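Local coordinates for Ulp1-like SUMO protease (Chaetomium thermophilum, PDB 6DG4), which probably removes SUMO from target proteins, this chain being the C-terminal catalytic domain of a longer Ulp1-family cysteine protease, at residues A58-D62 and N63-G67; F205-T208 and N209-L213. All blocks are in the same frame, centred on the assembly; numbering follows the deposited sequence. Where two conformers were deposited one is given.

Interaction 1. Residues A58-D62 and N63-G67; sequences AWLND and NVIIG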
ATOM      1  N   ALA A  58      -8.558  -7.895  14.380  1.00 11.12           N
ATOM      2  CA  ALA A  58      -9.549  -7.264  13.524  1.00 11.38           C
ATOM      3  C   ALA A  58      -9.126  -7.318  12.063  1.00  9.97           C
ATOM      4  O   ALA A  58      -7.952  -7.140  11.726  1.00 11.31           O
ATOM      5  CB  ALA A  58      -9.752  -5.803  13.932  1.00 12.07           C
ATOM      6  N   TRP A  59     -10.094  -7.542  11.190  1.00 11.14           N
ATOM      7  CA  TRP A  59      -9.855  -7.411   9.762  1.00  9.29           C
ATOM      8  C   TRP A  59      -9.994  -5.938   9.381  1.00  9.41           C
ATOM      9  O   TRP A  59     -10.997  -5.295   9.699  1.00 13.07           O
ATOM     10  CB  TRP A  59     -10.842  -8.282   8.991  1.00 12.16           C
ATOM     11  CG  TRP A  59     -10.634  -9.764   9.183  1.00 15.25           C
ATOM     12  CD1 TRP A  59     -10.838 -10.480  10.332  1.00 18.24           C
ATOM     13  CD2 TRP A  59     -10.197 -10.712   8.194  1.00 17.40           C
ATOM     14  NE1 TRP A  59     -10.558 -11.810  10.118  1.00 20.00           N
ATOM     15  CE2 TRP A  59     -10.164 -11.980   8.817  1.00 18.41           C
ATOM     16  CE3 TRP A  59      -9.843 -10.614   6.844  1.00 18.44           C
ATOM     17  CZ2 TRP A  59      -9.786 -13.136   8.136  1.00 20.01           C
ATOM     18  CZ3 TRP A  59      -9.462 -11.766   6.172  1.00 19.46           C
ATOM     19  CH2 TRP A  59      -9.438 -13.009   6.819  1.00 20.58           C
ATOM     20  N   LEU A  60      -8.973  -5.396   8.726  1.00  9.65           N
ATOM     21  CA  LEU A  60      -8.994  -3.991   8.340  1.00  9.44           C
ATOM     22  C   LEU A  60     -10.024  -3.744   7.239  1.00 10.89           C
ATOM     23  O   LEU A  60     -10.328  -4.625   6.428  1.00 13.24           O
ATOM     24  CB  LEU A  60      -7.606  -3.555   7.861  1.00 10.65           C
ATOM     25  CG  LEU A  60      -6.620  -3.070   8.935  1.00 10.82           C
ATOM     26  CD1 LEU A  60      -6.434  -4.087  10.042  1.00 12.76           C
ATOM     27  CD2 LEU A  60      -5.270  -2.713   8.312  1.00 11.96           C
ATOM     28  N   ASN A  61     -10.542  -2.517   7.203  1.00 10.12           N
ATOM     29  CA  ASN A  61     -11.483  -2.118   6.166  1.00  9.99           C
ATOM     30  C   ASN A  61     -10.786  -1.338   5.053  1.00 10.99           C
ATOM     31  O   ASN A  61      -9.607  -0.985   5.142  1.00 11.35           O
ATOM     32  CB  ASN A  61     -12.679  -1.340   6.741  1.00 11.56           C
ATOM     33  CG  ASN A  61     -12.308   0.014   7.353  1.00 11.82           C
ATOM     34  OD1 ASN A  61     -11.165   0.452   7.313  1.00 11.81           O
ATOM     35  ND2 ASN A  61     -13.306   0.677   7.929  1.00 13.00           N
ATOM     36  N   ASP A  62     -11.547  -1.087   3.980  1.00 12.69           N
ATOM     37  CA  ASP A  62     -11.021  -0.343   2.843  1.00 12.23           C
ATOM     38  C   ASP A  62     -10.542   1.039   3.266  1.00 10.66           C
ATOM     39  O   ASP A  62      -9.494   1.508   2.809  1.00 10.99           O
ATOM     40  CB  ASP A  62     -12.094  -0.182   1.759  1.00 15.15           C
ATOM     41  CG  ASP A  62     -12.612  -1.506   1.215  1.00 23.21           C
ATOM     42  OD1 ASP A  62     -12.095  -2.580   1.582  1.00 25.71           O
ATOM     43  OD2 ASP A  62     -13.568  -1.461   0.412  1.00 26.65           O
ATOM     44  N   ASN A  63     -11.313   1.717   4.124  1.00 11.11           N
ATOM     45  CA  ASN A  63     -10.980   3.083   4.507  1.00 10.80           C
ATOM     46  C   ASN A  63      -9.552   3.171   5.027  1.00 10.62           C
ATOM     47  O   ASN A  63      -8.788   4.065   4.648  1.00 10.42           O
ATOM     48  CB  ASN A  63     -11.917   3.572   5.616  1.00 12.36           C
ATOM     49  CG  ASN A  63     -13.322   3.849   5.140  1.00 16.02           C
ATOM     50  OD1 ASN A  63     -13.583   3.969   3.944  1.00 17.82           O
ATOM     51  ND2 ASN A  63     -14.239   3.999   6.094  1.00 17.36           N
ATOM     52  N   VAL A  64      -9.200   2.255   5.931  0.59 10.41           N
ATOM     53  CA  VAL A  64      -7.885   2.264   6.557  0.59  9.64           C
ATOM     54  C   VAL A  64      -6.814   1.861   5.553  0.59  9.53           C
ATOM     55  O   VAL A  64      -5.787   2.537   5.411  0.59  9.58           O
ATOM     56  CB  VAL A  64      -7.902   1.341   7.791  0.59 10.79           C
ATOM     57  CG1 VAL A  64      -6.494   1.005   8.235  0.59 10.61           C
ATOM     58  CG2 VAL A  64      -8.690   1.986   8.923  0.59 11.58           C
ATOM     59  N   ILE A  65      -7.043   0.760   4.832  1.00  8.97           N
ATOM     60  CA  ILE A  65      -6.027   0.218   3.930  1.00  9.70           C
ATOM     61  C   ILE A  65      -5.703   1.213   2.823  1.00  9.12           C
ATOM     62  O   ILE A  65      -4.533   1.522   2.565  1.00  9.40           O
ATOM     63  CB  ILE A  65      -6.468  -1.146   3.367  1.00 10.41           C
ATOM     64  CG1 ILE A  65      -6.489  -2.189   4.488  1.00 12.03           C
ATOM     65  CG2 ILE A  65      -5.532  -1.582   2.250  1.00 12.26           C
ATOM     66  CD1 ILE A  65      -7.236  -3.454   4.153  1.00 13.89           C
ATOM     67  N   ILE A  66      -6.732   1.718   2.147  1.00  8.85           N
ATOM     68  CA  ILE A  66      -6.503   2.670   1.067  1.00  9.53           C
ATOM     69  C   ILE A  66      -5.945   3.973   1.621  1.00  9.01           C
ATOM     70  O   ILE A  66      -5.050   4.584   1.024  1.00  9.99           O
ATOM     71  CB  ILE A  66      -7.798   2.881   0.261  1.00 10.34           C
ATOM     72  CG1 ILE A  66      -8.324   1.543  -0.282  1.00 12.08           C
ATOM     73  CG2 ILE A  66      -7.573   3.903  -0.849  1.00 12.64           C
ATOM     74  CD1 ILE A  66      -7.334   0.737  -1.084  1.00 13.05           C
ATOM     75  N   GLY A  67      -6.452   4.420   2.771  1.00  9.60           N
ATOM     76  CA  GLY A  67      -5.920   5.630   3.374  1.00  9.02           C
ATOM     77  C   GLY A  67      -4.433   5.525   3.642  1.00  8.97           C
ATOM     78  O   GLY A  67      -3.658   6.426   3.307  1.00  9.16           O
TER
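Asn-61 turns its carboxamide back to the first turn of the helix, and OD1 takes the N-H of Val-64 at 3.0 Å, with the donor tilted 33° from the carbonyl plane. A first torsion of 65°, which puts CG between the backbone N and the carbonyl carbon, brings the oxygen round to that position. At the other end of the amide, ND2 donates a hydrogen bond to OD1 of Asp-48, which also receives ND2 of Asn-63; the two asparagine amides meet that carboxylate oxygen with their planes 69° apart. This is a classic N-cap, opening helix 62-80 of the Ulp1-type catalytic domain. A hydrophobic staple goes with it: Leu-60, just before the cap, lays CB against CD1 of Ile-65 at 3.7 Å, the two side chains running at a slant to each other. In the conformer of Val-64 modelled here, the CD2 methyl of Leu-60 also comes to its CG1, with the side chains nearly perpendicular. The backbone adds Ile-65 N to Asn-61 O at 3.1 Å and Ile-66 N to Asp-62 O at 2.8 Å.

Interaction 2. Residues F205-T208 and N209-L213; sequences FTIT and NAICL
Asn-209 folds its side chain back along the helix onto the carbonyl of Phe-205, one turn earlier, and this is where the packing is close. CB and CG of Asn-209 each lie 3.3 Å from Phe-205 O, while the backbone N of Asn-209 bonds to that oxygen at 2.8 Å. The first torsion of -74° sets CG beside its own backbone N, on the side where Phe-205 O lies. ND2 also comes near Phe-205 O, but at a poor angle for a bond; the polar end is held instead by Tyr-223, whose hydroxyl pairs with OD1. Three further helical bonds follow in step: Ala-210 N to Thr-206 O, Ile-211 N to Ile-207 O and Cys-212 N to Thr-208 O. CB of Ala-210 sits 3.4 Å from both Thr-206 O and Ile-207 O. Thr-208 turns its hydroxyl back to Val-204 O and out to NE2 of Gln-231.

The apolar side is looser. Ile-207 CG2 and Ile-211 CD1 come no closer than 4.3 Å, and the ring of Phe-205 leads away from the next turn toward Leu-228. Yet none of this borders solvent: Ile-207 and Ile-211 pack on helices 62-80 and 228-241, and Thr-206 and Ala-210 on strand 137-144. Helix 202-215, buried against the sheet, corresponds to the central helix of the papain-like fold of clan CA, at whose N-terminal end such proteases generally carry the nucleophilic cysteine.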
ATOM      1  N   PHE A 205      -0.277  -6.827   6.658  1.00  8.60           N
ATOM      2  CA  PHE A 205       0.805  -7.239   5.774  1.00  8.14           C
ATOM      3  C   PHE A 205       0.797  -6.423   4.484  1.00  7.87           C
ATOM      4  O   PHE A 205       1.852  -6.008   3.991  1.00  8.08           O
ATOM      5  CB  PHE A 205       0.652  -8.718   5.411  1.00  8.62           C
ATOM      6  CG  PHE A 205       1.135  -9.684   6.464  1.00  8.35           C
ATOM      7  CD1 PHE A 205       2.483  -9.822   6.731  1.00 10.25           C
ATOM      8  CD2 PHE A 205       0.242 -10.505   7.133  1.00  8.69           C
ATOM      9  CE1 PHE A 205       2.932 -10.729   7.665  1.00 10.58           C
ATOM     10  CE2 PHE A 205       0.690 -11.412   8.076  1.00 10.34           C
ATOM     11  CZ  PHE A 205       2.038 -11.523   8.338  1.00  9.54           C
ATOM     12  N   THR A 206      -0.388  -6.217   3.903  1.00  7.65           N
ATOM     13  CA  THR A 206      -0.495  -5.473   2.647  1.00  8.09           C
ATOM     14  C   THR A 206       0.048  -4.055   2.808  1.00  7.48           C
ATOM     15  O   THR A 206       0.845  -3.588   1.985  1.00  8.16           O
ATOM     16  CB  THR A 206      -1.958  -5.481   2.185  1.00  8.37           C
ATOM     17  OG1 THR A 206      -2.335  -6.815   1.817  1.00  9.27           O
ATOM     18  CG2 THR A 206      -2.205  -4.575   0.993  1.00  8.50           C
ATOM     19  N   ILE A 207      -0.361  -3.355   3.868  1.00  7.50           N
ATOM     20  CA  ILE A 207       0.138  -2.000   4.100  1.00  7.12           C
ATOM     21  C   ILE A 207       1.646  -2.017   4.326  1.00  6.65           C
ATOM     22  O   ILE A 207       2.382  -1.164   3.815  1.00  7.91           O
ATOM     23  CB  ILE A 207      -0.592  -1.360   5.296  1.00  7.81           C
ATOM     24  CG1 ILE A 207      -2.055  -1.065   4.967  1.00  8.06           C
ATOM     25  CG2 ILE A 207       0.120  -0.078   5.738  1.00  9.32           C
ATOM     26  CD1 ILE A 207      -2.904  -0.786   6.202  1.00  7.82           C
ATOM     27  N   THR A 208       2.126  -2.959   5.138  1.00  6.67           N
ATOM     28  CA  THR A 208       3.535  -2.949   5.516  1.00  7.11           C
ATOM     29  C   THR A 208       4.415  -3.298   4.325  1.00  7.73           C
ATOM     30  O   THR A 208       5.483  -2.700   4.139  1.00  7.92           O
ATOM     31  CB  THR A 208       3.764  -3.892   6.698  1.00  7.99           C
ATOM     32  OG1 THR A 208       2.909  -3.512   7.786  1.00  8.63           O
ATOM     33  CG2 THR A 208       5.201  -3.820   7.181  1.00  9.30           C
ATOM     34  N   ASN A 209       3.980  -4.257   3.501  1.00  7.63           N
ATOM     35  CA  ASN A 209       4.710  -4.566   2.278  1.00  7.49           C
ATOM     36  C   ASN A 209       4.719  -3.377   1.330  1.00  7.99           C
ATOM     37  O   ASN A 209       5.702  -3.152   0.615  1.00  9.07           O
ATOM     38  CB  ASN A 209       4.119  -5.803   1.602  1.00  8.03           C
ATOM     39  CG  ASN A 209       4.479  -7.077   2.333  1.00  8.10           C
ATOM     40  OD1 ASN A 209       5.478  -7.131   3.050  1.00  8.75           O
ATOM     41  ND2 ASN A 209       3.666  -8.105   2.165  1.00  8.86           N
ATOM     42  N   ALA A 210       3.627  -2.609   1.301  1.00  7.30           N
ATOM     43  CA  ALA A 210       3.584  -1.412   0.471  1.00  8.34           C
ATOM     44  C   ALA A 210       4.575  -0.361   0.960  1.00  8.45           C
ATOM     45  O   ALA A 210       5.246   0.287   0.147  1.00  9.08           O
ATOM     46  CB  ALA A 210       2.160  -0.855   0.418  1.00  8.26           C
ATOM     47  N   ILE A 211       4.693  -0.180   2.283  1.00  8.42           N
ATOM     48  CA  ILE A 211       5.701   0.734   2.810  1.00  8.40           C
ATOM     49  C   ILE A 211       7.080   0.299   2.340  1.00  8.48           C
ATOM     50  O   ILE A 211       7.872   1.100   1.833  1.00  9.02           O
ATOM     51  CB  ILE A 211       5.650   0.793   4.348  1.00  9.04           C
ATOM     52  CG1 ILE A 211       4.338   1.387   4.859  1.00  9.32           C
ATOM     53  CG2 ILE A 211       6.842   1.601   4.871  1.00 10.52           C
ATOM     54  CD1 ILE A 211       4.183   1.291   6.374  1.00 11.71           C
ATOM     55  N   CYS A 212       7.386  -0.988   2.505  1.00  8.58           N
ATOM     56  CA  CYS A 212       8.708  -1.486   2.147  1.00  8.86           C
ATOM     57  C   CYS A 212       8.987  -1.310   0.658  1.00  8.25           C
ATOM     58  O   CYS A 212      10.016  -0.746   0.272  1.00  9.32           O
ATOM     59  CB  CYS A 212       8.838  -2.951   2.565  1.00  8.92           C
ATOM     60  SG  CYS A 212       8.927  -3.188   4.366  1.00  9.86           S
ATOM     61  N   LEU A 213       8.090  -1.784  -0.203  1.00  8.72           N
ATOM     62  CA  LEU A 213       8.367  -1.700  -1.634  1.00  8.79           C
ATOM     63  C   LEU A 213       8.478  -0.249  -2.096  1.00 10.32           C
ATOM     64  O   LEU A 213       9.353   0.079  -2.905  1.00 11.57           O
ATOM     65  CB  LEU A 213       7.325  -2.476  -2.435  1.00 10.62           C
ATOM     66  CG  LEU A 213       7.711  -3.921  -2.760  1.00 11.73           C
ATOM     67  CD1 LEU A 213       8.761  -3.955  -3.869  1.00 15.29           C
ATOM     68  CD2 LEU A 213       8.210  -4.655  -1.521  1.00 12.28           C
TER

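How the interactions relate
From the N terminus, interaction 1 comes first, where the loop after helix 46-50 runs into helix 62-80; interaction 2 follows much later, midway along helix 202-215. Each joins residues about a helical turn apart in one continuous stretch, so neither closes a long loop, and the two stand in series without nesting or crossing. Their centres are 13 Å apart, but they touch: Ile-207 CD1 reaches Leu-60 CD2 at 3.7 Å and Ile-65 CA at 4.0 Å. The loop end and first turn of helix 62-80 are thereby packed on helix 202-215, and both touch strand 137-144 through Trp-138 and helix 228-241 besides.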